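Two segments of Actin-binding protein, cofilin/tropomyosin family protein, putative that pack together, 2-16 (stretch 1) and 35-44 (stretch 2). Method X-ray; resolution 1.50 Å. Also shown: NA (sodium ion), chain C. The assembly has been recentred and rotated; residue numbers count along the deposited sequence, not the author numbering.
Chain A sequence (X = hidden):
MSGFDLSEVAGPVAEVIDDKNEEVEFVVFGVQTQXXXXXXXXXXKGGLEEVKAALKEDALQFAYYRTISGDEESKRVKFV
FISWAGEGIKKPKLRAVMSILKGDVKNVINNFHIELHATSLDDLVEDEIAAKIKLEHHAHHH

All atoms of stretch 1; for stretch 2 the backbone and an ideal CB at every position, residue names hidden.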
# COMPACT_ATOMS: atom_id res chain seq x y z
N SER A 2 -14.23 3.65 10.53
CA SER A 2 -14.85 3.18 9.30
C SER A 2 -15.90 2.06 9.35
O SER A 2 -16.61 1.90 8.47
CB SER A 2 -13.78 2.81 8.28
OG SER A 2 -13.26 1.56 8.53
N GLY A 3 -15.85 1.24 10.36
CA GLY A 3 -16.68 0.07 10.43
C GLY A 3 -16.19 -1.15 9.68
O GLY A 3 -16.91 -2.07 9.48
N PHE A 4 -14.96 -1.09 9.17
CA PHE A 4 -14.39 -2.20 8.46
C PHE A 4 -13.58 -3.07 9.40
O PHE A 4 -12.92 -2.56 10.24
CB PHE A 4 -13.48 -1.70 7.32
CG PHE A 4 -14.19 -1.47 6.04
CD1 PHE A 4 -15.03 -0.39 5.89
CD2 PHE A 4 -14.07 -2.33 5.02
CE1 PHE A 4 -15.71 -0.19 4.73
CE2 PHE A 4 -14.74 -2.13 3.86
CZ PHE A 4 -15.56 -1.06 3.71
N ASP A 5 -13.65 -4.39 9.19
CA ASP A 5 -12.81 -5.36 9.86
C ASP A 5 -11.42 -5.34 9.21
O ASP A 5 -11.28 -5.67 8.07
CB ASP A 5 -13.49 -6.72 9.75
CG ASP A 5 -12.62 -7.90 10.25
OD1 ASP A 5 -11.55 -7.71 10.77
OD2 ASP A 5 -13.16 -9.02 10.18
N LEU A 6 -10.46 -4.95 10.03
CA LEU A 6 -9.02 -4.86 9.62
C LEU A 6 -8.14 -5.97 10.17
O LEU A 6 -6.92 -5.87 10.15
CB LEU A 6 -8.42 -3.48 9.96
CG LEU A 6 -9.09 -2.24 9.42
CD1 LEU A 6 -8.24 -1.02 9.67
CD2 LEU A 6 -9.55 -2.41 8.01
N SER A 7 -8.79 -7.04 10.67
CA SER A 7 -8.08 -8.17 11.27
C SER A 7 -6.98 -8.78 10.38
O SER A 7 -6.03 -9.39 10.94
CB SER A 7 -9.07 -9.22 11.76
OG SER A 7 -9.84 -9.78 10.80
N GLU A 8 -7.13 -8.72 9.09
CA GLU A 8 -6.18 -9.29 8.12
C GLU A 8 -4.95 -8.44 7.85
O GLU A 8 -4.07 -8.85 7.13
CB GLU A 8 -6.83 -9.73 6.81
CG GLU A 8 -7.91 -10.77 6.90
CD GLU A 8 -7.25 -12.11 7.17
OE1 GLU A 8 -6.34 -12.49 6.39
OE2 GLU A 8 -7.65 -12.70 8.15
N VAL A 9 -4.91 -7.22 8.35
CA VAL A 9 -3.88 -6.25 7.98
C VAL A 9 -2.56 -6.36 8.68
O VAL A 9 -1.50 -6.28 8.12
CB VAL A 9 -4.45 -4.78 8.04
CG1 VAL A 9 -3.37 -3.78 7.67
CG2 VAL A 9 -5.69 -4.66 7.17
N ALA A 10 -2.63 -6.45 10.06
CA ALA A 10 -1.43 -6.34 10.82
C ALA A 10 -0.36 -7.43 10.54
O ALA A 10 0.83 -7.16 10.58
CB ALA A 10 -1.76 -6.27 12.32
N GLY A 11 -0.86 -8.61 10.33
CA GLY A 11 0.05 -9.72 10.08
C GLY A 11 1.00 -9.56 8.91
O GLY A 11 2.23 -9.59 8.99
N PRO A 12 0.36 -9.31 7.72
CA PRO A 12 1.22 -9.11 6.60
C PRO A 12 2.07 -7.85 6.64
O PRO A 12 3.14 -7.83 6.07
CB PRO A 12 0.21 -9.03 5.40
CG PRO A 12 -0.97 -9.73 5.89
CD PRO A 12 -1.06 -9.50 7.37
N VAL A 13 1.61 -6.78 7.26
CA VAL A 13 2.40 -5.57 7.46
C VAL A 13 3.71 -5.90 8.26
O VAL A 13 4.75 -5.52 7.85
CB VAL A 13 1.48 -4.50 8.14
CG1 VAL A 13 2.34 -3.32 8.65
CG2 VAL A 13 0.42 -4.01 7.15
N ALA A 14 3.49 -6.67 9.31
CA ALA A 14 4.65 -7.09 10.08
C ALA A 14 5.65 -7.94 9.24
O ALA A 14 6.86 -7.84 9.36
CB ALA A 14 4.22 -7.88 11.28
N GLU A 15 5.06 -8.80 8.36
CA GLU A 15 5.88 -9.59 7.47
C GLU A 15 6.77 -8.73 6.55
O GLU A 15 7.92 -9.00 6.28
CB GLU A 15 5.06 -10.60 6.69
CG GLU A 15 4.37 -11.64 7.54
CD GLU A 15 3.75 -12.67 6.69
OE1 GLU A 15 2.62 -12.53 6.23
OE2 GLU A 15 4.41 -13.72 6.49
N VAL A 16 6.12 -7.69 5.95
CA VAL A 16 6.89 -6.76 5.11
C VAL A 16 8.01 -6.08 5.87
O VAL A 16 9.12 -6.11 5.39
CB VAL A 16 5.91 -5.74 4.45
CG1 VAL A 16 6.72 -4.63 3.81
CG2 VAL A 16 4.93 -6.32 3.48
N UNK A 35 -19.94 -8.85 4.94
CA UNK A 35 -19.47 -7.81 5.85
C UNK A 35 -18.22 -7.02 5.31
O UNK A 35 -17.48 -7.51 4.44
CB UNK A 35 -19.13 -8.46 7.20
N UNK A 36 -18.09 -5.79 5.78
CA UNK A 36 -17.00 -4.88 5.37
C UNK A 36 -15.70 -5.40 6.06
O UNK A 36 -15.58 -5.30 7.29
CB UNK A 36 -17.30 -3.43 5.76
N UNK A 37 -14.76 -5.74 5.17
CA UNK A 37 -13.49 -6.34 5.64
C UNK A 37 -12.40 -6.15 4.59
O UNK A 37 -12.68 -6.22 3.42
CB UNK A 37 -13.67 -7.83 5.95
N UNK A 38 -11.15 -5.99 5.02
CA UNK A 38 -10.04 -6.09 4.13
C UNK A 38 -9.53 -7.55 4.05
O UNK A 38 -9.58 -8.29 5.05
CB UNK A 38 -8.93 -5.14 4.58
N UNK A 39 -9.08 -7.92 2.90
CA UNK A 39 -8.51 -9.25 2.66
C UNK A 39 -7.20 -9.10 1.95
O UNK A 39 -6.94 -8.08 1.26
CB UNK A 39 -9.46 -10.13 1.85
N UNK A 40 -6.36 -10.12 1.96
CA UNK A 40 -5.16 -10.10 1.15
C UNK A 40 -5.45 -10.49 -0.29
O UNK A 40 -5.92 -11.57 -0.55
CB UNK A 40 -4.11 -11.03 1.75
N UNK A 41 -5.17 -9.58 -1.21
CA UNK A 41 -5.20 -9.88 -2.64
C UNK A 41 -3.92 -10.49 -3.18
O UNK A 41 -3.95 -11.33 -3.99
CB UNK A 41 -5.51 -8.60 -3.42
N UNK A 42 -2.79 -10.02 -2.71
CA UNK A 42 -1.52 -10.55 -3.11
C UNK A 42 -0.45 -10.32 -2.01
O UNK A 42 -0.53 -9.37 -1.31
CB UNK A 42 -1.09 -9.91 -4.43
N UNK A 43 0.55 -11.18 -1.91
CA UNK A 43 1.56 -11.06 -0.95
C UNK A 43 2.72 -11.89 -1.37
O UNK A 43 2.52 -13.00 -1.89
CB UNK A 43 1.05 -11.45 0.44
N UNK A 44 3.91 -11.33 -1.29
CA UNK A 44 5.11 -12.06 -1.70
C UNK A 44 6.32 -11.27 -1.85
O UNK A 44 6.48 -10.18 -1.24
CB UNK A 44 4.86 -12.78 -3.03
NA NA C . 9.84 -9.00 5.00

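Position 35 precedes the contact: its ideal CB finds nothing of stretch 1 within 5.5 Å, so many residues would fit. Pro35 is deposited, after a cis peptide bond.

At position 36 CB points toward stretch 1, its ideal position 3.4 Å from Phe4 CE2, above the ring. Small or slender side chains suit, since the CB already lies close over the ring. Asn36 puts CB 3.4 Å from the Phe4 ring centroid, nearly on the normal, a CH-pi contact; chi1 of -67° (m) leaves the amide above the ring's rim, on the same side as CB. Asp5 N donates to Asn36 O at 2.9 Å, almost perfectly straight.

Position 37 is bridged to Asp5; CB points away overall, though the ideal CB sits 3.9 Å from Asp5 O. Beyond lie the carboxylates of Asp5 and Glu8, so a long cationic or other polar chain suits. Lys37 runs out fully extended, its CE 3.7 Å from Asp5 OD2. Its NZ stays 4.3 Å from Glu8 OE2, too far for a salt bridge; water 2 joins them, weakly on the lysine side.

Position 38 points toward an apolar pocket, its ideal CB 4.2 Å from Val9 CG2 and 4.4 Å from Leu6 CD2. Leucine, isoleucine, valine or methionine are plausible. Leu38 places CD1 3.8 Å from Leu6 CD2 and CD2 3.8 Å from Val9 CG2, with chi1 at -95°, between wells. Leu38 N donates to Asp5 O at 3.1 Å, and water 1 links Asp5 O, Glu8 N and Leu38 O.

Position 39 turns away, leaving a loose choice compatible with a strand; Val39 fits.

Position 40 points sideways, its ideal CB 5.4 Å from both Pro12 CG and Glu8 OE1. A medium apolar chain could reach the proline, a polar one the acid. Val40 takes the first course, CG2 lying 4.0 Å from Pro12 CG; water 3 connects its backbone N to Glu8 OE1.

At 41 the chain turns a corner. Neither 41 nor 42 has stretch 1 within 5.5 Å of its ideal CB, so small or polar residues would do; Asp41 and Ala42 are found.

Position 43 points toward the helix across open space, with Glu15 beyond. Only a long chain spans the gap, and a basic one answers the acid. Lys43 packs CD 3.9 Å from Pro12 CB and ends in a salt bridge, NZ to Glu15 OE1 at 2.8 Å.

Position 44, out of reach with phi 167° and psi -158°, favours glycine; Gly44 is present.

Stretch 2 35-44: PNKLVVDAKG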
# COMPACT_ATOMS: atom_id res chain seq x y z
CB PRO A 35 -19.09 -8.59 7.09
CG PRO A 35 -18.66 -9.91 6.56
CD PRO A 35 -19.47 -10.18 5.32
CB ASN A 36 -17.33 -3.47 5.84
CG ASN A 36 -18.55 -2.91 5.09
OD1 ASN A 36 -18.93 -3.42 4.04
ND2 ASN A 36 -19.13 -1.88 5.64
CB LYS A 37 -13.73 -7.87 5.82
CG LYS A 37 -12.57 -8.66 6.25
CD LYS A 37 -12.98 -10.17 6.41
CE LYS A 37 -11.87 -10.79 7.22
NZ LYS A 37 -11.84 -12.25 7.08
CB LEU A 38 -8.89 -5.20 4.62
CG LEU A 38 -8.86 -3.79 3.98
CD1 LEU A 38 -10.13 -3.09 4.28
CD2 LEU A 38 -7.68 -3.03 4.38
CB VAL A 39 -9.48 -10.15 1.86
CG1 VAL A 39 -10.77 -10.33 2.72
CG2 VAL A 39 -9.75 -9.65 0.45
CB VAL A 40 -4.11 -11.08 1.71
CG1 VAL A 40 -2.95 -11.22 0.75
CG2 VAL A 40 -3.63 -10.58 3.03
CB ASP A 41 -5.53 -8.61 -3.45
CG ASP A 41 -6.98 -8.17 -3.35
OD1 ASP A 41 -7.80 -8.89 -2.84
OD2 ASP A 41 -7.24 -7.07 -3.80
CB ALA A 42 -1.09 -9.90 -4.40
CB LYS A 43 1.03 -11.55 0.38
CG LYS A 43 1.99 -11.26 1.50
CD LYS A 43 1.46 -11.76 2.85
CE LYS A 43 1.44 -13.33 3.03
NZ LYS A 43 0.98 -13.77 4.39
O HOH W 1 -9.34 -7.59 7.65
O HOH W 2 -9.75 -12.17 9.67
O HOH W 3 -6.79 -12.43 3.65
O HOH W 4 3.81 -15.72 4.80
O HOH W 5 11.92 -8.35 4.09
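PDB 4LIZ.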